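Local coordinates for protein beta-fructofuranosidase (PDB 3WPU) that belongs to the levansucrase/invertase family of the beta-fructosidase clan, whose members are built on a five-bladed beta-propeller, at residues G306-A311 with P326-N331; A237-F242 with E264-M269; K194-R199 with N243-F248. All blocks are in the same frame, centred on the assembly; numbering follows the deposited sequence.

Contact 1 (G306-A311 with P326-N331); sequences GNVGLA and PILSAN
Val308 and Leu328 face each other at the centre of a set of backbone hydrogen bonds. Val308 N donates to Leu328 O at 2.8 Å, with an N-H...O angle of 166°. In return Val308 O receives Ile327 N at 2.9 Å, a more bent bond (139°), and a weak, longer one from Leu328 N. Two successive residues thus answer to a single one, which defines a classic beta bulge, located where the chain turns a corner at Ile327. Farther along, Ala330 N reaches Gly306 O at 2.8 Å. The short strand axes run antiparallel and 4.7 Å apart, as befits the hairpin of strands 305-313 and 321-331, within a sheet consistent with one blade of the family's propeller.

Apolar contacts gather around the bulge. Ile327 CG1, placed between its own backbone N and carbonyl carbon (chi1 55°), meets Val308 CG1 at 3.9 Å. Its other branch, CG2, packs on Leu310 CB at 4.0 Å, the two side chains crossing at about a right angle. Val262 of strand 260-266 touches Val308, Leu310 and Ile327 alike.

On the face bearing Asn307 and Ser329, Asn307 CB comes close to Leu328 O, at 3.1 Å, while Asn307 ND2 rests against CB and CG of Pro326 and makes a weak hydrogen bond to Tyr232 O.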
ATOM      1  N   GLY A 306     -11.736   6.263  10.341  1.00  9.99           N
ATOM      2  CA  GLY A 306     -11.088   6.057   9.074  1.00  9.10           C
ATOM      3  C   GLY A 306     -12.049   5.508   8.043  1.00  9.08           C
ATOM      4  O   GLY A 306     -13.011   4.820   8.388  1.00  8.85           O
ATOM      5  N   ASN A 307     -11.764   5.812   6.796  1.00  8.84           N
ATOM      6  CA  ASN A 307     -12.460   5.177   5.683  1.00  8.84           C
ATOM      7  C   ASN A 307     -11.570   4.910   4.478  1.00  8.92           C
ATOM      8  O   ASN A 307     -10.418   5.372   4.389  1.00  8.21           O
ATOM      9  CB  ASN A 307     -13.795   5.879   5.308  1.00  9.19           C
ATOM     10  CG  ASN A 307     -13.624   7.226   4.600  1.00  9.39           C
ATOM     11  OD1 ASN A 307     -12.522   7.649   4.283  1.00  9.57           O
ATOM     12  ND2 ASN A 307     -14.750   7.896   4.337  1.00  9.58           N
ATOM     13  N   VAL A 308     -12.128   4.172   3.526  1.00  8.35           N
ATOM     14  CA  VAL A 308     -11.490   3.927   2.258  1.00  8.26           C
ATOM     15  C   VAL A 308     -12.421   4.486   1.208  1.00  8.56           C
ATOM     16  O   VAL A 308     -13.581   4.086   1.111  1.00  9.02           O
ATOM     17  CB  VAL A 308     -11.211   2.425   1.970  1.00  8.35           C
ATOM     18  CG1 VAL A 308     -10.670   2.265   0.571  1.00  8.67           C
ATOM     19  CG2 VAL A 308     -10.209   1.890   2.997  1.00  8.29           C
ATOM     20  N   GLY A 309     -11.878   5.414   0.435  1.00  8.82           N
ATOM     21  CA  GLY A 309     -12.611   6.076  -0.639  1.00  9.09           C
ATOM     22  C   GLY A 309     -12.474   5.433  -1.993  1.00  9.16           C
ATOM     23  O   GLY A 309     -11.595   4.612  -2.243  1.00  9.25           O
ATOM     24  N   LEU A 310     -13.414   5.792  -2.875  1.00  9.16           N
ATOM     25  CA  LEU A 310     -13.433   5.355  -4.267  1.00  9.24           C
ATOM     26  C   LEU A 310     -13.636   6.607  -5.137  1.00  9.20           C
ATOM     27  O   LEU A 310     -14.365   7.545  -4.746  1.00  9.55           O
ATOM     28  CB  LEU A 310     -14.591   4.381  -4.513  1.00  9.43           C
ATOM     29  CG  LEU A 310     -14.596   3.682  -5.876  1.00  9.76           C
ATOM     30  CD1 LEU A 310     -13.425   2.733  -6.082  1.00 10.01           C
ATOM     31  CD2 LEU A 310     -15.923   2.951  -6.087  1.00  9.65           C
ATOM     32  N   ALA A 311     -12.960   6.630  -6.278  1.00  9.76           N
ATOM     33  CA  ALA A 311     -13.144   7.671  -7.281  1.00 10.29           C
ATOM     34  C   ALA A 311     -13.110   7.012  -8.647  1.00 10.63           C
ATOM     35  O   ALA A 311     -12.562   5.917  -8.830  1.00  9.73           O
ATOM     36  CB  ALA A 311     -12.088   8.757  -7.182  1.00 10.68           C
ATOM     37  N   PRO A 326     -17.693   6.411  -0.009  1.00 10.12           N
ATOM     38  CA  PRO A 326     -16.697   5.483   0.509  1.00 10.02           C
ATOM     39  C   PRO A 326     -17.106   4.012   0.410  1.00 10.16           C
ATOM     40  O   PRO A 326     -18.310   3.667   0.514  1.00 10.18           O
ATOM     41  CB  PRO A 326     -16.562   5.886   2.000  1.00 10.17           C
ATOM     42  CG  PRO A 326     -17.254   7.188   2.156  1.00 10.68           C
ATOM     43  CD  PRO A 326     -18.248   7.302   1.024  1.00 10.31           C
ATOM     44  N   ILE A 327     -16.146   3.146   0.162  1.00  9.71           N
ATOM     45  CA  ILE A 327     -16.441   1.692   0.102  1.00  9.64           C
ATOM     46  C   ILE A 327     -16.292   0.947   1.413  1.00 10.31           C
ATOM     47  O   ILE A 327     -16.885  -0.134   1.577  1.00 11.30           O
ATOM     48  CB  ILE A 327     -15.671   0.950  -1.023  1.00  9.37           C
ATOM     49  CG1 ILE A 327     -14.151   1.170  -0.911  1.00  9.56           C
ATOM     50  CG2 ILE A 327     -16.159   1.402  -2.395  1.00  9.61           C
ATOM     51  CD1 ILE A 327     -13.332   0.284  -1.831  1.00  9.87           C
ATOM     52  N   LEU A 328     -15.492   1.475   2.341  1.00 10.16           N
ATOM     53  CA  LEU A 328     -15.342   0.876   3.663  1.00 10.44           C
ATOM     54  C   LEU A 328     -15.178   1.987   4.698  1.00  9.98           C
ATOM     55  O   LEU A 328     -14.512   3.006   4.428  1.00  9.95           O
ATOM     56  CB  LEU A 328     -14.126  -0.041   3.696  1.00 10.95           C
ATOM     57  CG  LEU A 328     -13.885  -0.794   5.009  1.00 11.52           C
ATOM     58  CD1 LEU A 328     -14.828  -1.981   5.134  1.00 11.86           C
ATOM     59  CD2 LEU A 328     -12.427  -1.207   5.186  1.00 12.62           C
ATOM     60  N   SER A 329     -15.879   1.854   5.809  1.00  9.34           N
ATOM     61  CA  SER A 329     -15.689   2.741   6.968  1.00  9.79           C
ATOM     62  C   SER A 329     -15.339   1.910   8.163  1.00  9.31           C
ATOM     63  O   SER A 329     -15.808   0.775   8.304  1.00  9.07           O
ATOM     64  CB  SER A 329     -16.933   3.573   7.282  1.00 10.25           C
ATOM     65  OG  SER A 329     -18.082   2.759   7.533  1.00 10.46           O
ATOM     66  N   ALA A 330     -14.508   2.499   9.029  1.00  9.37           N
ATOM     67  CA  ALA A 330     -14.070   1.918  10.273  1.00  9.84           C
ATOM     68  C   ALA A 330     -14.395   2.844  11.467  1.00 10.25           C
ATOM     69  O   ALA A 330     -13.558   3.065  12.373  1.00  9.87           O
ATOM     70  CB  ALA A 330     -12.576   1.644  10.195  1.00  9.93           C
ATOM     71  N   ASN A 331     -15.605   3.388  11.453  1.00 10.12           N
ATOM     72  CA  ASN A 331     -16.051   4.326  12.488  1.00 10.59           C
ATOM     73  C   ASN A 331     -16.087   3.651  13.842  1.00 10.74           C
ATOM     74  O   ASN A 331     -16.626   2.552  13.997  1.00 10.19           O
ATOM     75  CB  ASN A 331     -17.412   4.940  12.161  1.00 11.10           C
ATOM     76  CG  ASN A 331     -17.387   5.764  10.886  1.00 11.32           C
ATOM     77  OD1 ASN A 331     -16.339   6.106  10.362  1.00 11.49           O
ATOM     78  ND2 ASN A 331     -18.565   6.044  10.356  1.00 12.69           N
TER

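Contact 2 (A237-F242 with E264-M269); sequences AQNEFF and EGNSAM
Asn239 CG is anti to its backbone N (chi1 171°) and Asn266 CG is anti to its carbonyl carbon (chi1 -69°). The two side chains cross at about a right angle, though their amide planes are only 14° apart. Asn239 ND2 and Asn266 OD1 stay 4.0 Å apart without a hydrogen bond between them. Each is bonded elsewhere, the nitrogen donating to Gln234 OE1 and the oxygen accepting from Asn243 N. Asn266 OD1 also lies against the backbone of Phe242, 3.6 Å from its CA.

Phe242 ends a type I beta turn that starts at Asn239, closed by Phe242 N on Asn239 O at 3.0 Å. An Asx turn is superposed on it: Phe241 N donates to Asn239 OD1 at 3.0 Å, approaching from well above the plane of the side-chain carbonyl. This loop, which leads into strand 245-250, lies beside the chain leaving strand 260-266, its neighbour in the same sheet.

A second patch involves Gln238, whose chain is extended beyond CG. Its CB lies 3.7 Å from Met269 O, and its OE1 comes within 4.1 Å of Ala268 CB. The Gln238 amide is fixed by partners on its own loop, with OE1 accepting from Thr235 N and NE2 donating to Gly230 O. Ala268 is the centre of an inverse gamma turn, in which Met269 N bonds to Ser267 O at 2.9 Å.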
ATOM      1  N   ALA A 237     -11.156  21.399   7.898  1.00 13.85           N
ATOM      2  CA  ALA A 237     -12.106  22.179   8.715  1.00 14.89           C
ATOM      3  C   ALA A 237     -12.854  21.274   9.692  1.00 14.79           C
ATOM      4  O   ALA A 237     -13.167  21.671  10.814  1.00 15.78           O
ATOM      5  CB  ALA A 237     -13.090  22.916   7.823  1.00 15.50           C
ATOM      6  N   GLN A 238     -13.097  20.039   9.272  1.00 13.87           N
ATOM      7  CA  GLN A 238     -13.752  19.029  10.098  1.00 13.53           C
ATOM      8  C   GLN A 238     -12.778  18.421  11.101  1.00 12.98           C
ATOM      9  O   GLN A 238     -13.159  18.076  12.203  1.00 13.80           O
ATOM     10  CB  GLN A 238     -14.396  17.973   9.217  1.00 13.17           C
ATOM     11  CG  GLN A 238     -15.641  18.499   8.520  1.00 13.17           C
ATOM     12  CD  GLN A 238     -16.129  17.621   7.383  1.00 13.47           C
ATOM     13  OE1 GLN A 238     -15.355  16.884   6.777  1.00 12.54           O
ATOM     14  NE2 GLN A 238     -17.446  17.659   7.112  1.00 14.60           N
ATOM     15  N   ASN A 239     -11.506  18.336  10.723  1.00 12.97           N
ATOM     16  CA  ASN A 239     -10.477  17.754  11.580  1.00 13.08           C
ATOM     17  C   ASN A 239      -9.120  18.197  11.073  1.00 13.37           C
ATOM     18  O   ASN A 239      -8.707  17.827   9.992  1.00 12.14           O
ATOM     19  CB  ASN A 239     -10.591  16.223  11.529  1.00 13.47           C
ATOM     20  CG  ASN A 239      -9.451  15.496  12.207  1.00 14.72           C
ATOM     21  OD1 ASN A 239      -8.638  16.082  12.940  1.00 15.04           O
ATOM     22  ND2 ASN A 239      -9.373  14.180  11.945  1.00 15.50           N
ATOM     23  N   GLU A 240      -8.395  18.946  11.893  1.00 14.80           N
ATOM     24  CA  GLU A 240      -7.105  19.485  11.536  1.00 16.68           C
ATOM     25  C   GLU A 240      -6.120  18.429  11.045  1.00 15.33           C
ATOM     26  O   GLU A 240      -5.220  18.718  10.259  1.00 14.60           O
ATOM     27  CB  GLU A 240      -6.540  20.156  12.800  1.00 18.83           C
ATOM     28  CG  GLU A 240      -5.124  20.628  12.720  1.00 23.04           C
ATOM     29  CD  GLU A 240      -4.822  21.622  13.821  1.00 24.58           C
ATOM     30  OE1 GLU A 240      -5.477  21.568  14.889  1.00 24.45           O
ATOM     31  OE2 GLU A 240      -3.933  22.462  13.592  1.00 29.70           O
ATOM     32  N   PHE A 241      -6.275  17.222  11.566  1.00 15.21           N
ATOM     33  CA  PHE A 241      -5.372  16.111  11.288  1.00 15.68           C
ATOM     34  C   PHE A 241      -6.061  15.002  10.524  1.00 13.77           C
ATOM     35  O   PHE A 241      -5.688  13.823  10.633  1.00 13.18           O
ATOM     36  CB  PHE A 241      -4.788  15.600  12.588  1.00 17.76           C
ATOM     37  CG  PHE A 241      -4.004  16.646  13.321  1.00 20.30           C
ATOM     38  CD1 PHE A 241      -2.846  17.174  12.762  1.00 22.28           C
ATOM     39  CD2 PHE A 241      -4.442  17.141  14.541  1.00 23.00           C
ATOM     40  CE1 PHE A 241      -2.121  18.162  13.418  1.00 23.31           C
ATOM     41  CE2 PHE A 241      -3.720  18.125  15.209  1.00 22.98           C
ATOM     42  CZ  PHE A 241      -2.561  18.636  14.641  1.00 23.43           C
ATOM     43  N   PHE A 242      -7.016  15.395   9.687  1.00 12.89           N
ATOM     44  CA  PHE A 242      -7.666  14.480   8.765  1.00 12.08           C
ATOM     45  C   PHE A 242      -6.672  13.741   7.884  1.00 11.71           C
ATOM     46  O   PHE A 242      -5.608  14.261   7.583  1.00 11.94           O
ATOM     47  CB  PHE A 242      -8.677  15.220   7.870  1.00 11.91           C
ATOM     48  CG  PHE A 242      -8.062  16.062   6.764  1.00 12.24           C
ATOM     49  CD1 PHE A 242      -8.283  15.725   5.432  1.00 12.48           C
ATOM     50  CD2 PHE A 242      -7.311  17.212   7.036  1.00 12.44           C
ATOM     51  CE1 PHE A 242      -7.783  16.510   4.414  1.00 12.33           C
ATOM     52  CE2 PHE A 242      -6.779  17.986   6.015  1.00 12.40           C
ATOM     53  CZ  PHE A 242      -7.020  17.641   4.695  1.00 12.63           C
ATOM     54  N   GLU A 264      -7.052   6.345   1.030  1.00  8.62           N
ATOM     55  CA  GLU A 264      -7.426   6.559   2.410  1.00  8.42           C
ATOM     56  C   GLU A 264      -8.097   7.903   2.636  1.00  8.39           C
ATOM     57  O   GLU A 264      -7.599   8.935   2.195  1.00  8.65           O
ATOM     58  CB  GLU A 264      -6.174   6.500   3.324  1.00  8.62           C
ATOM     59  CG  GLU A 264      -6.528   6.789   4.772  1.00  9.07           C
ATOM     60  CD  GLU A 264      -5.330   6.791   5.705  1.00  9.95           C
ATOM     61  OE1 GLU A 264      -4.200   6.723   5.214  1.00 11.11           O
ATOM     62  OE2 GLU A 264      -5.553   6.890   6.932  1.00 10.71           O
ATOM     63  N   GLY A 265      -9.207   7.885   3.361  1.00  8.38           N
ATOM     64  CA  GLY A 265      -9.840   9.090   3.886  1.00  9.03           C
ATOM     65  C   GLY A 265     -10.243   8.928   5.338  1.00  9.58           C
ATOM     66  O   GLY A 265      -9.857   7.940   6.004  1.00  9.81           O
ATOM     67  N   ASN A 266     -10.995   9.906   5.850  1.00  9.82           N
ATOM     68  CA  ASN A 266     -11.783   9.713   7.054  1.00 10.70           C
ATOM     69  C   ASN A 266     -13.239   9.972   6.717  1.00 10.14           C
ATOM     70  O   ASN A 266     -13.550  10.710   5.787  1.00 10.13           O
ATOM     71  CB  ASN A 266     -11.401  10.680   8.177  1.00 12.00           C
ATOM     72  CG  ASN A 266     -10.020  10.412   8.783  1.00 13.78           C
ATOM     73  OD1 ASN A 266      -9.333  11.342   9.162  1.00 19.54           O
ATOM     74  ND2 ASN A 266      -9.642   9.190   8.911  1.00 15.30           N
ATOM     75  N   SER A 267     -14.128   9.368   7.492  1.00  9.86           N
ATOM     76  CA  SER A 267     -15.545   9.663   7.377  1.00 10.32           C
ATOM     77  C   SER A 267     -15.764  11.158   7.617  1.00 10.78           C
ATOM     78  O   SER A 267     -15.147  11.775   8.474  1.00  9.87           O
ATOM     79  CB  SER A 267     -16.328   8.830   8.384  1.00 10.32           C
ATOM     80  OG  SER A 267     -16.174   7.453   8.118  1.00 10.60           O
ATOM     81  N   ALA A 268     -16.673  11.730   6.845  1.00 10.58           N
ATOM     82  CA  ALA A 268     -16.873  13.182   6.790  1.00 11.30           C
ATOM     83  C   ALA A 268     -17.817  13.676   7.892  1.00 12.08           C
ATOM     84  O   ALA A 268     -18.981  14.055   7.661  1.00 12.03           O
ATOM     85  CB  ALA A 268     -17.391  13.563   5.397  1.00 11.93           C
ATOM     86  N   MET A 269     -17.308  13.660   9.107  1.00 12.49           N
ATOM     87  CA  MET A 269     -18.022  14.184  10.266  1.00 13.23           C
ATOM     88  C   MET A 269     -17.124  15.200  10.924  1.00 13.26           C
ATOM     89  O   MET A 269     -15.906  15.048  10.922  1.00 13.32           O
ATOM     90  CB  MET A 269     -18.352  13.066  11.255  1.00 14.04           C
ATOM     91  CG  MET A 269     -19.486  12.173  10.770  1.00 14.61           C
ATOM     92  SD  MET A 269     -19.932  10.824  11.885  1.00 15.81           S
ATOM     93  CE  MET A 269     -18.646   9.625  11.631  1.00 16.45           C
TER

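Contact 3 (K194-R199 with N243-F248); sequences KPYDPR and NFRDPF
Asn243 meets Tyr196 first, its CA lying 4.0 Å from the phenolic OH. That hydroxyl has its own anchor in Phe242 O, to which it is hydrogen-bonded, and it also accepts a hydrogen bond from a water at 2.8 Å. At the next residue, Phe244 N donates to the same water at 3.0 Å, which connects the two segments where no direct hydrogen bond does.

Phe244 also makes the main packing contact. Its CG is anti to the backbone N (chi1 -172°), and the side chains of Phe244 and Pro198 cross obliquely, with Pro198 CG 4.2 Å from Phe244 CB. Phe244 O sits 3.4 Å from Pro198 CB, and Phe244 CD2 is 3.6 Å from Pro198 O, which approaches the ring obliquely. Pro198 CD lies over the centre of the Tyr196 ring, while its CB and CG meet the carbonyl and CB of Phe244. Next to it, Arg199 grips Asp197 side-on through NE and NH2 and forms further salt bridges with Asp224 and Glu153.

Arg245, Asp246 and Pro247 form the Arg-Asp-Pro motif characteristic of this family. The Arg245 chain runs extended from CG to NE, and NH1 donates to the bridging water at 3.0 Å, the water lying in the guanidinium plane. Tyr196 OH stands at the guanidinium edge, 4.1 Å from Arg245 NH1, with the phenol ring and guanidinium planes 56° apart, while Arg245 NH2 forms a salt bridge with Glu338. The strand passes on from Arg245 alongside strand 260-266, with Asp246 OD1 hydrogen-bonded to a bound glycerol, probably from the crystallisation liquor.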
ATOM      1  N   LYS A 194      -2.526  26.823   9.756  1.00 18.98           N
ATOM      2  CA  LYS A 194      -3.816  26.294   9.308  1.00 17.64           C
ATOM      3  C   LYS A 194      -3.627  24.780   9.082  1.00 16.18           C
ATOM      4  O   LYS A 194      -2.500  24.293   9.125  1.00 15.92           O
ATOM      5  CB  LYS A 194      -4.304  26.991   8.020  1.00 19.14           C
ATOM      6  CG  LYS A 194      -3.405  26.821   6.797  1.00 20.54           C
ATOM      7  CD  LYS A 194      -4.119  27.195   5.500  1.00 22.25           C
ATOM      8  CE  LYS A 194      -3.325  26.770   4.271  1.00 24.23           C
ATOM      9  NZ  LYS A 194      -4.087  26.985   3.005  1.00 24.95           N
ATOM     10  N   PRO A 195      -4.714  24.039   8.849  1.00 14.96           N
ATOM     11  CA  PRO A 195      -4.528  22.601   8.613  1.00 14.15           C
ATOM     12  C   PRO A 195      -3.689  22.324   7.364  1.00 12.67           C
ATOM     13  O   PRO A 195      -3.691  23.101   6.422  1.00 13.46           O
ATOM     14  CB  PRO A 195      -5.968  22.094   8.441  1.00 14.36           C
ATOM     15  CG  PRO A 195      -6.800  23.083   9.202  1.00 15.01           C
ATOM     16  CD  PRO A 195      -6.140  24.396   8.957  1.00 15.07           C
ATOM     17  N   TYR A 196      -2.995  21.197   7.356  1.00 11.99           N
ATOM     18  CA  TYR A 196      -2.231  20.794   6.186  1.00 10.92           C
ATOM     19  C   TYR A 196      -3.163  20.479   5.015  1.00 11.24           C
ATOM     20  O   TYR A 196      -4.382  20.381   5.177  1.00 11.77           O
ATOM     21  CB  TYR A 196      -1.284  19.650   6.502  1.00 11.01           C
ATOM     22  CG  TYR A 196      -1.848  18.238   6.468  1.00 10.77           C
ATOM     23  CD1 TYR A 196      -1.122  17.218   5.880  1.00 10.61           C
ATOM     24  CD2 TYR A 196      -3.110  17.928   6.999  1.00 10.73           C
ATOM     25  CE1 TYR A 196      -1.588  15.930   5.849  1.00 11.05           C
ATOM     26  CE2 TYR A 196      -3.599  16.641   6.977  1.00 10.71           C
ATOM     27  CZ  TYR A 196      -2.857  15.645   6.360  1.00 10.90           C
ATOM     28  OH  TYR A 196      -3.320  14.355   6.347  1.00 10.95           O
ATOM     29  N   ASP A 197      -2.546  20.322   3.856  1.00 10.89           N
ATOM     30  CA  ASP A 197      -3.271  20.281   2.583  1.00 11.13           C
ATOM     31  C   ASP A 197      -2.701  19.169   1.727  1.00 10.65           C
ATOM     32  O   ASP A 197      -1.806  19.401   0.922  1.00 10.58           O
ATOM     33  CB  ASP A 197      -3.156  21.630   1.894  1.00 11.50           C
ATOM     34  CG  ASP A 197      -4.076  21.775   0.692  1.00 12.41           C
ATOM     35  OD1 ASP A 197      -4.641  20.790   0.201  1.00 13.01           O
ATOM     36  OD2 ASP A 197      -4.174  22.915   0.204  1.00 13.82           O
ATOM     37  N   PRO A 198      -3.221  17.942   1.919  1.00 10.96           N
ATOM     38  CA  PRO A 198      -2.845  16.793   1.115  1.00 10.33           C
ATOM     39  C   PRO A 198      -3.787  16.650  -0.067  1.00 10.52           C
ATOM     40  O   PRO A 198      -5.003  16.637   0.122  1.00 10.74           O
ATOM     41  CB  PRO A 198      -3.047  15.629   2.065  1.00 10.61           C
ATOM     42  CG  PRO A 198      -4.145  16.054   2.987  1.00 10.85           C
ATOM     43  CD  PRO A 198      -4.134  17.571   3.019  1.00 10.91           C
ATOM     44  N   ARG A 199      -3.225  16.474  -1.252  1.00  9.79           N
ATOM     45  CA  ARG A 199      -4.040  16.326  -2.471  1.00 10.13           C
ATOM     46  C   ARG A 199      -3.600  15.133  -3.270  1.00 10.48           C
ATOM     47  O   ARG A 199      -2.408  14.804  -3.308  1.00 11.15           O
ATOM     48  CB  ARG A 199      -3.957  17.574  -3.317  1.00 10.40           C
ATOM     49  CG  ARG A 199      -4.346  18.831  -2.546  1.00 11.05           C
ATOM     50  CD  ARG A 199      -4.483  20.037  -3.441  1.00 11.56           C
ATOM     51  NE  ARG A 199      -4.705  21.256  -2.672  1.00 12.52           N
ATOM     52  CZ  ARG A 199      -4.806  22.468  -3.211  1.00 13.60           C
ATOM     53  NH1 ARG A 199      -4.799  22.620  -4.527  1.00 14.82           N
ATOM     54  NH2 ARG A 199      -4.945  23.528  -2.434  1.00 14.36           N
ATOM     55  N   ASN A 243      -7.049  12.528   7.481  1.00 10.95           N
ATOM     56  CA  ASN A 243      -6.288  11.689   6.570  1.00 10.34           C
ATOM     57  C   ASN A 243      -6.878  11.732   5.178  1.00 10.53           C
ATOM     58  O   ASN A 243      -8.089  11.662   5.025  1.00 10.19           O
ATOM     59  CB  ASN A 243      -6.317  10.249   7.084  1.00 10.70           C
ATOM     60  CG  ASN A 243      -5.779  10.137   8.496  1.00 11.75           C
ATOM     61  OD1 ASN A 243      -6.490   9.779   9.444  1.00 14.31           O
ATOM     62  ND2 ASN A 243      -4.526  10.429   8.631  1.00 10.90           N
ATOM     63  N   PHE A 244      -6.015  11.820   4.177  1.00 10.46           N
ATOM     64  CA  PHE A 244      -6.458  11.872   2.759  1.00  9.60           C
ATOM     65  C   PHE A 244      -5.226  11.643   1.917  1.00  9.59           C
ATOM     66  O   PHE A 244      -4.382  12.524   1.799  1.00  9.64           O
ATOM     67  CB  PHE A 244      -7.135  13.204   2.409  1.00  9.55           C
ATOM     68  CG  PHE A 244      -7.763  13.202   1.039  1.00  9.44           C
ATOM     69  CD1 PHE A 244      -9.043  12.718   0.849  1.00  9.44           C
ATOM     70  CD2 PHE A 244      -7.061  13.697  -0.046  1.00  9.82           C
ATOM     71  CE1 PHE A 244      -9.587  12.681  -0.431  1.00  9.53           C
ATOM     72  CE2 PHE A 244      -7.613  13.691  -1.310  1.00  9.78           C
ATOM     73  CZ  PHE A 244      -8.880  13.182  -1.495  1.00  9.73           C
ATOM     74  N   ARG A 245      -5.048  10.423   1.445  1.00  9.29           N
ATOM     75  CA  ARG A 245      -3.810  10.052   0.757  1.00  9.23           C
ATOM     76  C   ARG A 245      -3.859   8.677   0.129  1.00  9.41           C
ATOM     77  O   ARG A 245      -4.839   7.941   0.304  1.00  9.36           O
ATOM     78  CB  ARG A 245      -2.620  10.112   1.765  1.00  9.30           C
ATOM     79  CG  ARG A 245      -2.754   9.233   2.989  1.00 10.27           C
ATOM     80  CD  ARG A 245      -1.488   9.372   3.844  1.00 10.64           C
ATOM     81  NE  ARG A 245      -1.590   8.663   5.104  1.00 11.31           N
ATOM     82  CZ  ARG A 245      -2.171   9.108   6.210  1.00 11.95           C
ATOM     83  NH1 ARG A 245      -2.702  10.322   6.278  1.00 12.03           N
ATOM     84  NH2 ARG A 245      -2.169   8.347   7.295  1.00 13.92           N
ATOM     85  N   ASP A 246      -2.795   8.368  -0.612  1.00  9.69           N
ATOM     86  CA  ASP A 246      -2.424   7.026  -1.079  1.00  9.71           C
ATOM     87  C   ASP A 246      -3.322   6.502  -2.235  1.00  9.33           C
ATOM     88  O   ASP A 246      -3.969   5.469  -2.062  1.00  9.26           O
ATOM     89  CB  ASP A 246      -2.481   5.992   0.042  1.00 10.77           C
ATOM     90  CG  ASP A 246      -1.595   6.336   1.252  1.00 13.22           C
ATOM     91  OD1 ASP A 246      -0.718   7.207   1.129  1.00 11.78           O
ATOM     92  OD2 ASP A 246      -1.871   5.772   2.368  1.00 19.29           O
ATOM     93  N   PRO A 247      -3.283   7.161  -3.400  1.00  9.03           N
ATOM     94  CA  PRO A 247      -4.108   6.715  -4.549  1.00  9.07           C
ATOM     95  C   PRO A 247      -3.568   5.428  -5.205  1.00  9.21           C
ATOM     96  O   PRO A 247      -2.375   5.335  -5.540  1.00  9.25           O
ATOM     97  CB  PRO A 247      -3.978   7.878  -5.533  1.00  9.15           C
ATOM     98  CG  PRO A 247      -2.647   8.463  -5.226  1.00  9.42           C
ATOM     99  CD  PRO A 247      -2.583   8.421  -3.731  1.00  9.24           C
ATOM    100  N   PHE A 248      -4.466   4.464  -5.421  1.00  8.96           N
ATOM    101  CA  PHE A 248      -4.194   3.231  -6.155  1.00  8.72           C
ATOM    102  C   PHE A 248      -5.264   3.100  -7.251  1.00  9.22           C
ATOM    103  O   PHE A 248      -6.435   3.022  -6.913  1.00  9.87           O
ATOM    104  CB  PHE A 248      -4.286   2.029  -5.192  1.00  9.21           C
ATOM    105  CG  PHE A 248      -4.214   0.675  -5.875  1.00  9.35           C
ATOM    106  CD1 PHE A 248      -2.997   0.063  -6.093  1.00  9.44           C
ATOM    107  CD2 PHE A 248      -5.368   0.032  -6.331  1.00  9.42           C
ATOM    108  CE1 PHE A 248      -2.898  -1.169  -6.729  1.00 10.00           C
ATOM    109  CE2 PHE A 248      -5.279  -1.211  -6.947  1.00  9.54           C
ATOM    110  CZ  PHE A 248      -4.059  -1.803  -7.174  1.00  9.63           C
TER
HETATM  111  O   HOH W   1      -3.142  12.490   4.306  1.00  8.55           O

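Overall arrangement
Contacts 1 and 3 are buried, their centres about 15 Å from the centre of the chain, whereas contact 2 lies farther out and is only partly buried. All three reach one sheet, in which strand 260-266 stands between strands 305-313 (contact 1) and 245-250 (contact 3). Contact 1 is antiparallel strand pairing through backbone bonds, interrupted by a bulge. Contacts 2 and 3 have no direct hydrogen bond across them: one relies on side chains packed on backbone, the other on a bridging water and packing of Pro198 on Phe244. Asn331 OD1 to Ser267 OG at 2.6 Å joins contacts 1 and 2; Asn266 OD1 with Asn243 N and Phe242 O with Tyr196 OH join 2 and 3; contacts 1 and 3 do not touch.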